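Local coordinates for hypothetical protein PH1819 (Pyrococcus horikoshii, PDB 2EEN) that is of unknown function but belongs to the CYTH family, whose members typically act on triphosphate-containing substrates inside a beta-stranded tunnel, at residues K118-T123 and I136-K141; V4-Y9 and E148-L153; F22-K27 and E112-E117; T65-K70 and R78-V83. One frame throughout, in Å; residues are numbered along the deposited sequence.

The chain opens with strand 3-9, and contact 2 closes the widest loop by setting helix 146-160 against it. Everything else nests inside that span. Contact 3 joins strand 23-36 to strand 102-117 and encloses contact 4, the hairpin of strands 59-70 and 78-85. Contact 1 follows contact 3 in series, pairing 118-123 with 136-141 in the next hairpin; no two loops cross. All four reach the same antiparallel sheet: contacts 1, 3 and 4 pair its strands, and contact 2 lays a helix on it. Contacts 1 and 2 touch through the bonds between strands 3-9 and 131-139, contacts 1 and 3 meet at neighbouring strands, and a Lys152-Glu117 salt bridge joins contacts 2 and 3.

Contact 1 of 4, residues K118-T123 and I136-K141; sequences KGVTIT and IETLVK
The flat groups here are peptide units, and the carbonyl of Gly119 gathers the most around it. The hydroxyl of Thr138 stands above its plane, 56° out of it, with OG1 donating to Gly119 O over 2.9 Å. A water gives a second bond, 2.6 Å to Gly119 O, and accepts the N-H of Leu139, so hydroxyl and water together grip the carbonyl. The carbonyls of Thr121 and Glu137 are approached differently, nearly along their C=O axes. Thr121 N reaches Glu137 O at 3.1 Å, and Glu137 N answers to Thr121 O at 3.0 Å, which makes these two residues an antiparallel hydrogen-bonded pair.

Thr138 delivers its hydroxyl by holding OG1 anti to the backbone N (chi1 -172°), which leaves CG2 in the crowded position between N and the carbonyl carbon. A valine here would lose the donor to Gly119 O and would probably leave the start of strand 120-127 less firmly held.

Beside Thr138, on the same face, Val120, Ile122 and Ile136 pack together. Ile136 CD1 lies 3.7 Å from Ile122 CG1 and also meets Val120 CG1, at 3.9 Å, crossing both side chains obliquely. Leu153, Ile156 and Leu157 of helix 146-160 cover Ile136. Thr121 and Glu137 occupy the other face, where a water bonds Thr121 OG1 and, weakly, Glu137 OE1; Glu3 brings a like charge close to Glu137. An apolar face under a helix and a polar one behind it, with Glu137 on it, on a two-stranded antiparallel hairpin, are consistent with the wall of a CYTH tunnel.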
# COMPACT_ATOMS: atom_id res chain seq x y z
N LYS A 118 9.86 -17.00 24.40
CA LYS A 118 10.17 -15.68 23.90
C LYS A 118 10.28 -15.68 22.39
O LYS A 118 11.08 -16.40 21.80
CB LYS A 118 11.46 -15.16 24.51
CG LYS A 118 11.74 -13.72 24.12
CD LYS A 118 12.96 -13.18 24.84
CE LYS A 118 13.22 -11.75 24.44
NZ LYS A 118 13.63 -11.66 23.01
N GLY A 119 9.43 -14.87 21.76
CA GLY A 119 9.46 -14.76 20.31
C GLY A 119 8.86 -15.93 19.56
O GLY A 119 8.98 -15.99 18.33
N VAL A 120 8.23 -16.86 20.27
CA VAL A 120 7.61 -18.01 19.61
C VAL A 120 6.14 -18.07 19.98
O VAL A 120 5.79 -18.11 21.17
CB VAL A 120 8.28 -19.33 20.02
CG1 VAL A 120 7.64 -20.48 19.24
CG2 VAL A 120 9.78 -19.27 19.74
N THR A 121 5.29 -18.09 18.96
CA THR A 121 3.86 -18.11 19.16
C THR A 121 3.18 -19.23 18.38
O THR A 121 3.59 -19.57 17.28
CB THR A 121 3.23 -16.77 18.72
OG1 THR A 121 3.87 -15.70 19.41
CG2 THR A 121 1.74 -16.74 19.03
N ILE A 122 2.14 -19.80 18.97
CA ILE A 122 1.36 -20.86 18.33
C ILE A 122 -0.04 -20.34 18.11
O ILE A 122 -0.59 -19.63 18.95
CB ILE A 122 1.29 -22.11 19.23
CG1 ILE A 122 2.48 -23.02 18.93
CG2 ILE A 122 -0.04 -22.85 19.00
CD1 ILE A 122 2.58 -24.17 19.89
N THR A 123 -0.64 -20.69 16.98
CA THR A 123 -2.00 -20.26 16.74
C THR A 123 -2.88 -21.45 16.41
O THR A 123 -2.46 -22.37 15.69
CB THR A 123 -2.09 -19.23 15.59
OG1 THR A 123 -1.61 -19.82 14.37
CG2 THR A 123 -1.26 -18.02 15.93
N ILE A 136 2.84 -22.24 13.96
CA ILE A 136 3.84 -21.80 14.93
C ILE A 136 4.81 -20.92 14.17
O ILE A 136 5.13 -21.17 13.00
CB ILE A 136 4.56 -23.00 15.59
CG1 ILE A 136 5.43 -22.49 16.74
CG2 ILE A 136 5.40 -23.76 14.56
CD1 ILE A 136 5.90 -23.59 17.69
N GLU A 137 5.27 -19.86 14.82
CA GLU A 137 6.19 -18.93 14.18
C GLU A 137 7.17 -18.30 15.14
O GLU A 137 6.91 -18.19 16.34
CB GLU A 137 5.41 -17.82 13.50
CG GLU A 137 4.45 -17.11 14.44
CD GLU A 137 4.15 -15.69 14.01
OE1 GLU A 137 5.00 -14.80 14.25
OE2 GLU A 137 3.06 -15.46 13.44
N THR A 138 8.30 -17.87 14.58
CA THR A 138 9.34 -17.19 15.33
C THR A 138 10.18 -16.43 14.33
O THR A 138 10.28 -16.83 13.16
CB THR A 138 10.23 -18.17 16.11
OG1 THR A 138 11.11 -17.43 16.97
CG2 THR A 138 11.06 -19.02 15.14
N LEU A 139 10.78 -15.33 14.77
CA LEU A 139 11.61 -14.52 13.89
C LEU A 139 13.08 -14.88 14.00
O LEU A 139 13.56 -15.25 15.07
CB LEU A 139 11.42 -13.04 14.20
CG LEU A 139 10.01 -12.48 14.03
CD1 LEU A 139 9.99 -11.00 14.40
CD2 LEU A 139 9.55 -12.68 12.60
N VAL A 140 13.79 -14.77 12.87
CA VAL A 140 15.22 -15.05 12.81
C VAL A 140 15.82 -13.94 11.97
O VAL A 140 15.17 -13.40 11.08
CB VAL A 140 15.51 -16.41 12.15
CG1 VAL A 140 14.90 -17.53 12.96
CG2 VAL A 140 14.98 -16.43 10.73
N LYS A 141 17.08 -13.59 12.24
CA LYS A 141 17.71 -12.51 11.49
C LYS A 141 18.23 -12.93 10.12
O LYS A 141 17.93 -12.29 9.12
CB LYS A 141 18.85 -11.90 12.31
CG LYS A 141 19.46 -10.66 11.69
CD LYS A 141 20.48 -10.02 12.61
CE LYS A 141 21.02 -8.73 12.01
NZ LYS A 141 21.99 -8.07 12.92
O HOH W 1 12.90 -16.30 19.67
O HOH W 2 9.80 -13.91 16.97
O HOH W 3 5.83 -15.03 17.47

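Contact 2 of 4, residues V4-Y9 and E148-L153; sequences VELKGY and EAVEKL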
# COMPACT_ATOMS: atom_id res chain seq x y z
N VAL A 4 9.88 -17.33 10.46
CA VAL A 4 9.84 -18.75 10.20
C VAL A 4 8.47 -19.25 10.62
O VAL A 4 8.03 -19.00 11.74
CB VAL A 4 10.92 -19.49 10.99
CG1 VAL A 4 10.84 -20.98 10.75
CG2 VAL A 4 12.29 -18.95 10.60
N GLU A 5 7.79 -19.95 9.72
CA GLU A 5 6.47 -20.46 10.06
C GLU A 5 6.25 -21.87 9.57
O GLU A 5 6.65 -22.24 8.46
CB GLU A 5 5.39 -19.53 9.48
CG GLU A 5 3.96 -20.02 9.74
CD GLU A 5 2.92 -18.95 9.47
OE1 GLU A 5 2.80 -18.00 10.28
OE2 GLU A 5 2.21 -19.06 8.45
N LEU A 6 5.61 -22.66 10.43
CA LEU A 6 5.27 -24.04 10.13
C LEU A 6 3.79 -24.20 10.43
O LEU A 6 3.25 -23.56 11.33
CB LEU A 6 6.05 -25.02 11.01
CG LEU A 6 7.54 -25.19 10.80
CD1 LEU A 6 8.05 -26.27 11.75
CD2 LEU A 6 7.82 -25.58 9.36
N LYS A 7 3.13 -25.06 9.67
CA LYS A 7 1.71 -25.30 9.85
C LYS A 7 1.43 -26.79 9.80
O LYS A 7 2.06 -27.53 9.03
CB LYS A 7 0.90 -24.59 8.76
CG LYS A 7 -0.59 -24.89 8.78
CD LYS A 7 -1.38 -23.92 7.92
CE LYS A 7 -1.11 -24.10 6.43
NZ LYS A 7 -1.83 -23.06 5.62
N GLY A 8 0.47 -27.23 10.61
CA GLY A 8 0.08 -28.62 10.62
C GLY A 8 -1.42 -28.74 10.74
O GLY A 8 -2.10 -27.80 11.15
N TYR A 9 -1.96 -29.89 10.34
CA TYR A 9 -3.39 -30.10 10.46
C TYR A 9 -3.64 -30.35 11.93
O TYR A 9 -2.79 -30.93 12.61
CB TYR A 9 -3.84 -31.30 9.63
CG TYR A 9 -3.84 -31.03 8.15
CD1 TYR A 9 -2.65 -30.99 7.43
CD2 TYR A 9 -5.03 -30.75 7.47
CE1 TYR A 9 -2.64 -30.69 6.07
CE2 TYR A 9 -5.03 -30.44 6.12
CZ TYR A 9 -3.83 -30.41 5.43
OH TYR A 9 -3.81 -30.08 4.09
N GLU A 148 17.62 -24.08 11.57
CA GLU A 148 17.61 -24.36 13.01
C GLU A 148 16.25 -24.05 13.63
O GLU A 148 15.71 -24.84 14.41
CB GLU A 148 18.68 -23.53 13.73
CG GLU A 148 20.11 -23.82 13.32
CD GLU A 148 21.10 -22.86 13.97
OE1 GLU A 148 21.22 -22.87 15.21
OE2 GLU A 148 21.76 -22.09 13.23
N ALA A 149 15.71 -22.88 13.29
CA ALA A 149 14.42 -22.45 13.81
C ALA A 149 13.32 -23.41 13.39
O ALA A 149 12.44 -23.73 14.19
CB ALA A 149 14.09 -21.04 13.33
N VAL A 150 13.36 -23.86 12.14
CA VAL A 150 12.35 -24.78 11.65
C VAL A 150 12.39 -26.06 12.47
O VAL A 150 11.36 -26.57 12.88
CB VAL A 150 12.57 -25.12 10.16
CG1 VAL A 150 11.67 -26.28 9.74
CG2 VAL A 150 12.28 -23.89 9.30
N GLU A 151 13.59 -26.56 12.74
CA GLU A 151 13.74 -27.78 13.52
C GLU A 151 13.15 -27.58 14.91
O GLU A 151 12.45 -28.45 15.44
CB GLU A 151 15.21 -28.17 13.62
CG GLU A 151 15.89 -28.34 12.27
CD GLU A 151 17.33 -28.81 12.39
OE1 GLU A 151 18.09 -28.22 13.19
OE2 GLU A 151 17.71 -29.76 11.66
N LYS A 152 13.43 -26.43 15.50
CA LYS A 152 12.94 -26.11 16.83
C LYS A 152 11.41 -26.05 16.85
O LYS A 152 10.77 -26.63 17.73
CB LYS A 152 13.51 -24.77 17.28
CG LYS A 152 12.99 -24.28 18.60
CD LYS A 152 13.46 -22.87 18.84
CE LYS A 152 12.98 -22.36 20.17
NZ LYS A 152 13.60 -23.11 21.30
N LEU A 153 10.84 -25.35 15.88
CA LEU A 153 9.39 -25.23 15.82
C LEU A 153 8.69 -26.54 15.46
O LEU A 153 7.62 -26.84 15.98
CB LEU A 153 8.99 -24.12 14.84
CG LEU A 153 8.84 -22.72 15.46
CD1 LEU A 153 10.02 -22.39 16.36
CD2 LEU A 153 8.71 -21.70 14.34
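Ala149 O takes the shortest polar bond within the two segments, a single grip of 2.8 Å from Leu153 N, one of the i to i+4 bonds of the helix. Between strand and helix there is no hydrogen bond at all; the contact is apolar and buried. Val4 presents both methyls. Its CG1, anti to the backbone N (chi1 178°), runs into Val150 CG2 at 3.6 Å, the two valines crossing at about a right angle, while Val4 CG2 lies 3.9 Å from Ala149 CB.

The helix passes over strand 4-9 at an angle of 35°, with the two short axes 8.5 Å apart, a helix laid on the outer face of a sheet. The strand carries the ExExK signature of the CYTH family, and Glu5 and Lys7, its second acid and its lysine, belong to the face turned from the helix. There Lys7 NZ bonds Arg168 O and the lysine makes a cation-pi contact with Tyr170. Val4 and Leu6 fill the intervening positions and face the helix.

Leu6 splits its branches over one helical turn. Leu6 CD1 sits 3.5 Å from Val150 O and 3.9 Å from Leu153 CB, and CD2 touches Val150 CG1, again across a right angle. Leu153 is the less relaxed partner: its chi1 of -91° lies away from a staggered position, and the turn brings CD2 to 3.8 Å from Val4 O. The same leucine also packs on Ile136 and Thr138 of strand 131-139, so its side chain lies against two adjoining strands of the sheet.

Contact 3 of 4, residues F22-K27 and E112-E117; sequences FEFMRK and EKYYVE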
# COMPACT_ATOMS: atom_id res chain seq x y z
N PHE A 22 0.02 -23.91 27.09
CA PHE A 22 0.51 -22.56 26.91
C PHE A 22 -0.42 -21.44 27.33
O PHE A 22 -1.64 -21.59 27.36
CB PHE A 22 0.90 -22.35 25.45
CG PHE A 22 1.90 -23.34 24.94
CD1 PHE A 22 3.21 -23.32 25.40
CD2 PHE A 22 1.54 -24.29 24.00
CE1 PHE A 22 4.16 -24.23 24.93
CE2 PHE A 22 2.47 -25.21 23.52
CZ PHE A 22 3.78 -25.18 23.98
N GLU A 23 0.21 -20.31 27.63
CA GLU A 23 -0.46 -19.10 28.02
C GLU A 23 -1.29 -18.59 26.85
O GLU A 23 -0.76 -18.41 25.74
CB GLU A 23 0.60 -18.06 28.38
CG GLU A 23 0.07 -16.73 28.85
CD GLU A 23 -0.06 -16.66 30.36
OE1 GLU A 23 -0.03 -17.73 31.01
OE2 GLU A 23 -0.19 -15.54 30.88
N PHE A 24 -2.58 -18.37 27.08
CA PHE A 24 -3.46 -17.85 26.05
C PHE A 24 -3.20 -16.36 25.94
O PHE A 24 -3.10 -15.66 26.96
CB PHE A 24 -4.93 -18.09 26.43
CG PHE A 24 -5.92 -17.41 25.51
CD1 PHE A 24 -6.00 -17.75 24.16
CD2 PHE A 24 -6.79 -16.44 26.01
CE1 PHE A 24 -6.92 -17.13 23.32
CE2 PHE A 24 -7.71 -15.81 25.17
CZ PHE A 24 -7.78 -16.16 23.83
N MET A 25 -3.05 -15.87 24.72
CA MET A 25 -2.81 -14.46 24.49
C MET A 25 -4.13 -13.81 24.11
O MET A 25 -4.68 -13.03 24.88
CB MET A 25 -1.76 -14.30 23.40
CG MET A 25 -0.44 -14.95 23.77
SD MET A 25 0.80 -14.87 22.48
CE MET A 25 1.22 -13.13 22.52
N ARG A 26 -4.65 -14.16 22.94
CA ARG A 26 -5.93 -13.60 22.52
C ARG A 26 -6.48 -14.35 21.31
O ARG A 26 -5.75 -15.08 20.64
CB ARG A 26 -5.79 -12.12 22.18
CG ARG A 26 -5.08 -11.83 20.88
CD ARG A 26 -4.90 -10.33 20.68
NE ARG A 26 -4.36 -10.01 19.37
CZ ARG A 26 -3.89 -8.81 19.03
NH1 ARG A 26 -3.90 -7.82 19.92
NH2 ARG A 26 -3.43 -8.60 17.81
N LYS A 27 -7.77 -14.17 21.06
CA LYS A 27 -8.42 -14.81 19.92
C LYS A 27 -8.71 -13.73 18.89
O LYS A 27 -9.13 -12.62 19.24
CB LYS A 27 -9.73 -15.47 20.35
CG LYS A 27 -10.48 -16.13 19.20
CD LYS A 27 -11.68 -16.92 19.70
CE LYS A 27 -12.39 -17.63 18.57
NZ LYS A 27 -13.57 -18.39 19.08
N GLU A 112 -6.64 -18.46 17.60
CA GLU A 112 -6.39 -18.30 19.03
C GLU A 112 -4.88 -18.33 19.15
O GLU A 112 -4.25 -19.31 18.76
CB GLU A 112 -7.00 -19.44 19.84
CG GLU A 112 -8.51 -19.34 20.04
CD GLU A 112 -9.07 -20.54 20.78
OE1 GLU A 112 -8.39 -21.06 21.70
OE2 GLU A 112 -10.20 -20.97 20.46
N LYS A 113 -4.30 -17.26 19.67
CA LYS A 113 -2.85 -17.16 19.82
C LYS A 113 -2.38 -17.55 21.21
O LYS A 113 -2.99 -17.17 22.20
CB LYS A 113 -2.38 -15.73 19.53
CG LYS A 113 -2.57 -15.25 18.11
CD LYS A 113 -1.96 -13.87 17.95
CE LYS A 113 -2.09 -13.33 16.54
NZ LYS A 113 -1.50 -11.97 16.44
N TYR A 114 -1.29 -18.31 21.25
CA TYR A 114 -0.71 -18.79 22.50
C TYR A 114 0.78 -18.49 22.57
O TYR A 114 1.50 -18.62 21.58
CB TYR A 114 -0.92 -20.30 22.64
CG TYR A 114 -2.37 -20.65 22.85
CD1 TYR A 114 -3.25 -20.70 21.77
CD2 TYR A 114 -2.88 -20.82 24.14
CE1 TYR A 114 -4.61 -20.91 21.97
CE2 TYR A 114 -4.23 -21.02 24.34
CZ TYR A 114 -5.09 -21.07 23.26
OH TYR A 114 -6.44 -21.24 23.45
N TYR A 115 1.23 -18.09 23.75
CA TYR A 115 2.64 -17.80 23.98
C TYR A 115 3.37 -19.11 24.27
O TYR A 115 3.01 -19.83 25.20
CB TYR A 115 2.77 -16.87 25.20
CG TYR A 115 4.20 -16.58 25.59
CD1 TYR A 115 4.90 -15.51 25.02
CD2 TYR A 115 4.86 -17.37 26.53
CE1 TYR A 115 6.22 -15.24 25.39
CE2 TYR A 115 6.18 -17.10 26.90
CZ TYR A 115 6.85 -16.04 26.33
OH TYR A 115 8.14 -15.77 26.70
N VAL A 116 4.39 -19.42 23.48
CA VAL A 116 5.16 -20.65 23.70
C VAL A 116 6.43 -20.32 24.47
O VAL A 116 6.68 -20.88 25.54
CB VAL A 116 5.53 -21.30 22.36
CG1 VAL A 116 6.45 -22.51 22.59
CG2 VAL A 116 4.27 -21.74 21.66
N GLU A 117 7.23 -19.43 23.91
CA GLU A 117 8.45 -18.97 24.55
C GLU A 117 8.78 -17.62 23.96
O GLU A 117 8.04 -17.11 23.11
CB GLU A 117 9.60 -19.97 24.37
CG GLU A 117 9.83 -20.46 22.97
CD GLU A 117 10.85 -21.59 22.94
OE1 GLU A 117 10.54 -22.70 23.43
OE2 GLU A 117 11.97 -21.35 22.46
O HOH W 4 3.17 -20.31 27.78
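A classic beta bulge interrupts this pairing: Met25 and Arg26 both face Lys113 in an otherwise regular antiparallel pairing of strands 23-36 and 102-117 of the CYTH sheet. Met25 N donates to Lys113 O over 2.8 Å, and Lys113 N returns the bond to Arg26 O, nearly straight at 174°. Before the bulge, Tyr115 N reaches Glu23 O nearly along its C=O axis. Arg26 and Lys113 run side by side at the bulge, with Arg26 NH2 and Lys113 NZ 4.1 Å apart; Glu28 makes a salt bridge with each, probably easing the repulsion.

Phe24 and Tyr114 carry the aromatic part. Phe24 CD1 lies over a face of the Tyr114 ring, 3.6 Å from CZ, yet the planes meet obliquely at 54°. Tyr114 OH bonds Glu112 OE1 at 2.6 Å, the carboxylate oxygen lying in the ring plane, and Arg19 holds that same oxygen in a salt bridge. An alanine in place of Tyr114 would remove both the ring under Phe24 and the hydroxyl, and would probably leave the Glu112 carboxylate less well fixed.

At the far end one water links Glu23 N to Tyr115 O. Phe22 lies alongside Val116 there, and Val116 CG2 sits over the ring centre as a CH-pi contact, 4.0 Å from the centroid of Phe22 and 7° off its normal.

Contact 4 of 4, residues T65-K70 and R78-V83; sequences TYKGPK and RLEIEV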
# COMPACT_ATOMS: atom_id res chain seq x y z
N THR A 65 -0.44 -7.06 3.03
CA THR A 65 0.78 -7.84 3.09
C THR A 65 1.17 -8.47 1.78
O THR A 65 0.33 -9.04 1.07
CB THR A 65 0.62 -8.96 4.13
OG1 THR A 65 0.24 -8.40 5.39
CG2 THR A 65 1.93 -9.74 4.29
N TYR A 66 2.45 -8.34 1.45
CA TYR A 66 3.01 -8.96 0.26
C TYR A 66 3.88 -10.08 0.79
O TYR A 66 4.60 -9.91 1.77
CB TYR A 66 3.93 -8.01 -0.51
CG TYR A 66 4.80 -8.73 -1.53
CD1 TYR A 66 4.30 -9.10 -2.78
CD2 TYR A 66 6.13 -9.07 -1.23
CE1 TYR A 66 5.09 -9.80 -3.70
CE2 TYR A 66 6.92 -9.75 -2.14
CZ TYR A 66 6.40 -10.12 -3.37
OH TYR A 66 7.18 -10.79 -4.27
N LYS A 67 3.78 -11.24 0.16
CA LYS A 67 4.62 -12.36 0.55
C LYS A 67 5.43 -12.81 -0.66
O LYS A 67 4.89 -12.98 -1.76
CB LYS A 67 3.79 -13.51 1.09
CG LYS A 67 3.18 -13.19 2.45
CD LYS A 67 2.99 -14.44 3.27
CE LYS A 67 2.40 -14.10 4.63
NZ LYS A 67 2.38 -15.30 5.52
N GLY A 68 6.73 -13.00 -0.44
CA GLY A 68 7.60 -13.44 -1.50
C GLY A 68 7.58 -14.95 -1.59
O GLY A 68 6.86 -15.61 -0.84
N PRO A 69 8.36 -15.53 -2.52
CA PRO A 69 8.43 -16.98 -2.71
C PRO A 69 8.98 -17.68 -1.48
O PRO A 69 9.76 -17.10 -0.72
CB PRO A 69 9.38 -17.13 -3.90
CG PRO A 69 9.28 -15.81 -4.62
CD PRO A 69 9.23 -14.82 -3.48
N LYS A 70 8.56 -18.92 -1.27
CA LYS A 70 9.07 -19.69 -0.14
C LYS A 70 10.56 -19.89 -0.42
O LYS A 70 10.95 -20.17 -1.56
CB LYS A 70 8.37 -21.05 -0.04
CG LYS A 70 6.91 -20.97 0.42
CD LYS A 70 6.28 -22.35 0.57
CE LYS A 70 6.18 -23.08 -0.77
NZ LYS A 70 5.37 -22.31 -1.76
N ARG A 78 8.97 -17.14 4.25
CA ARG A 78 9.12 -16.31 3.07
C ARG A 78 9.30 -14.86 3.47
O ARG A 78 8.99 -14.47 4.60
CB ARG A 78 7.87 -16.44 2.20
CG ARG A 78 6.61 -15.98 2.90
CD ARG A 78 5.43 -16.84 2.48
NE ARG A 78 5.39 -16.96 1.03
CZ ARG A 78 4.68 -17.88 0.38
NH1 ARG A 78 3.95 -18.75 1.06
NH2 ARG A 78 4.72 -17.93 -0.94
N LEU A 79 9.81 -14.07 2.55
CA LEU A 79 9.99 -12.65 2.80
C LEU A 79 8.60 -12.04 2.85
O LEU A 79 7.70 -12.46 2.11
CB LEU A 79 10.82 -12.03 1.68
CG LEU A 79 10.90 -10.51 1.56
CD1 LEU A 79 12.13 -10.14 0.75
CD2 LEU A 79 9.64 -9.97 0.90
N GLU A 80 8.41 -11.06 3.72
CA GLU A 80 7.11 -10.42 3.82
C GLU A 80 7.28 -8.93 4.00
O GLU A 80 8.23 -8.47 4.65
CB GLU A 80 6.33 -10.98 5.02
CG GLU A 80 5.96 -12.45 4.90
CD GLU A 80 5.23 -12.96 6.13
OE1 GLU A 80 4.12 -12.46 6.42
OE2 GLU A 80 5.77 -13.86 6.81
N ILE A 81 6.36 -8.19 3.41
CA ILE A 81 6.34 -6.74 3.56
C ILE A 81 4.91 -6.50 4.00
O ILE A 81 3.95 -6.86 3.32
CB ILE A 81 6.60 -6.02 2.23
CG1 ILE A 81 7.94 -6.45 1.65
CG2 ILE A 81 6.58 -4.51 2.47
CD1 ILE A 81 8.21 -5.88 0.27
N GLU A 82 4.76 -5.90 5.18
CA GLU A 82 3.43 -5.65 5.70
C GLU A 82 3.29 -4.26 6.25
O GLU A 82 4.18 -3.75 6.94
CB GLU A 82 3.12 -6.66 6.80
CG GLU A 82 1.80 -6.46 7.51
CD GLU A 82 1.40 -7.67 8.32
OE1 GLU A 82 1.13 -8.73 7.70
OE2 GLU A 82 1.35 -7.59 9.56
N VAL A 83 2.18 -3.63 5.91
CA VAL A 83 1.89 -2.29 6.40
C VAL A 83 0.49 -2.34 6.98
O VAL A 83 -0.36 -3.12 6.54
CB VAL A 83 1.94 -1.25 5.28
CG1 VAL A 83 3.36 -1.15 4.74
CG2 VAL A 83 0.96 -1.60 4.17
O HOH W 5 10.45 -14.52 -0.11
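This is a beta hairpin pairing, strand 59-70 against strand 78-85, which is an outermost strand of the sheet within the chain. Tyr66 and Ile81 form its hydrogen-bonded pair, with Tyr66 N to Ile81 O at 2.8 Å, and Gly68 N adds a nearly straight bond (176°) to Leu79 O. Further along, a water bridges Pro69 O and Leu79 N.

Arg78 folds back toward the carbonyl of Gly68. Its CG takes the crowded position between N and carbonyl carbon (chi1 61°), and bends at chi2 and chi3 bring the guanidinium to Gly68 O. Arg78 NE meets Gly68 O at 2.7 Å, close to the C=O axis and in the guanidinium plane; NH2 adds a weak bond. Lys70 CG lies over one guanidinium face, 3.8 Å from Arg78 NH1, and Asp46 pairs with both cations, probably offsetting their like charges.

On the Thr65 face, Thr65 OG1 gives a very short bond of 2.5 Å to Glu82 OE1, arriving from above the carboxylate plane. Lys67 and Glu80 run side by side there, in a loose salt bridge of 3.5 Å from Lys67 NZ to Glu80 OE1. Leu79 CD2 touches the Tyr66 ring at its edge, 4.1 Å from CE2.

Strand 48-56 flanks the hairpin through Arg50, and Leu95, Glu94 and Arg98, from helix 89-98 of the second subunit, pack on Tyr66, Ile81 and Leu79.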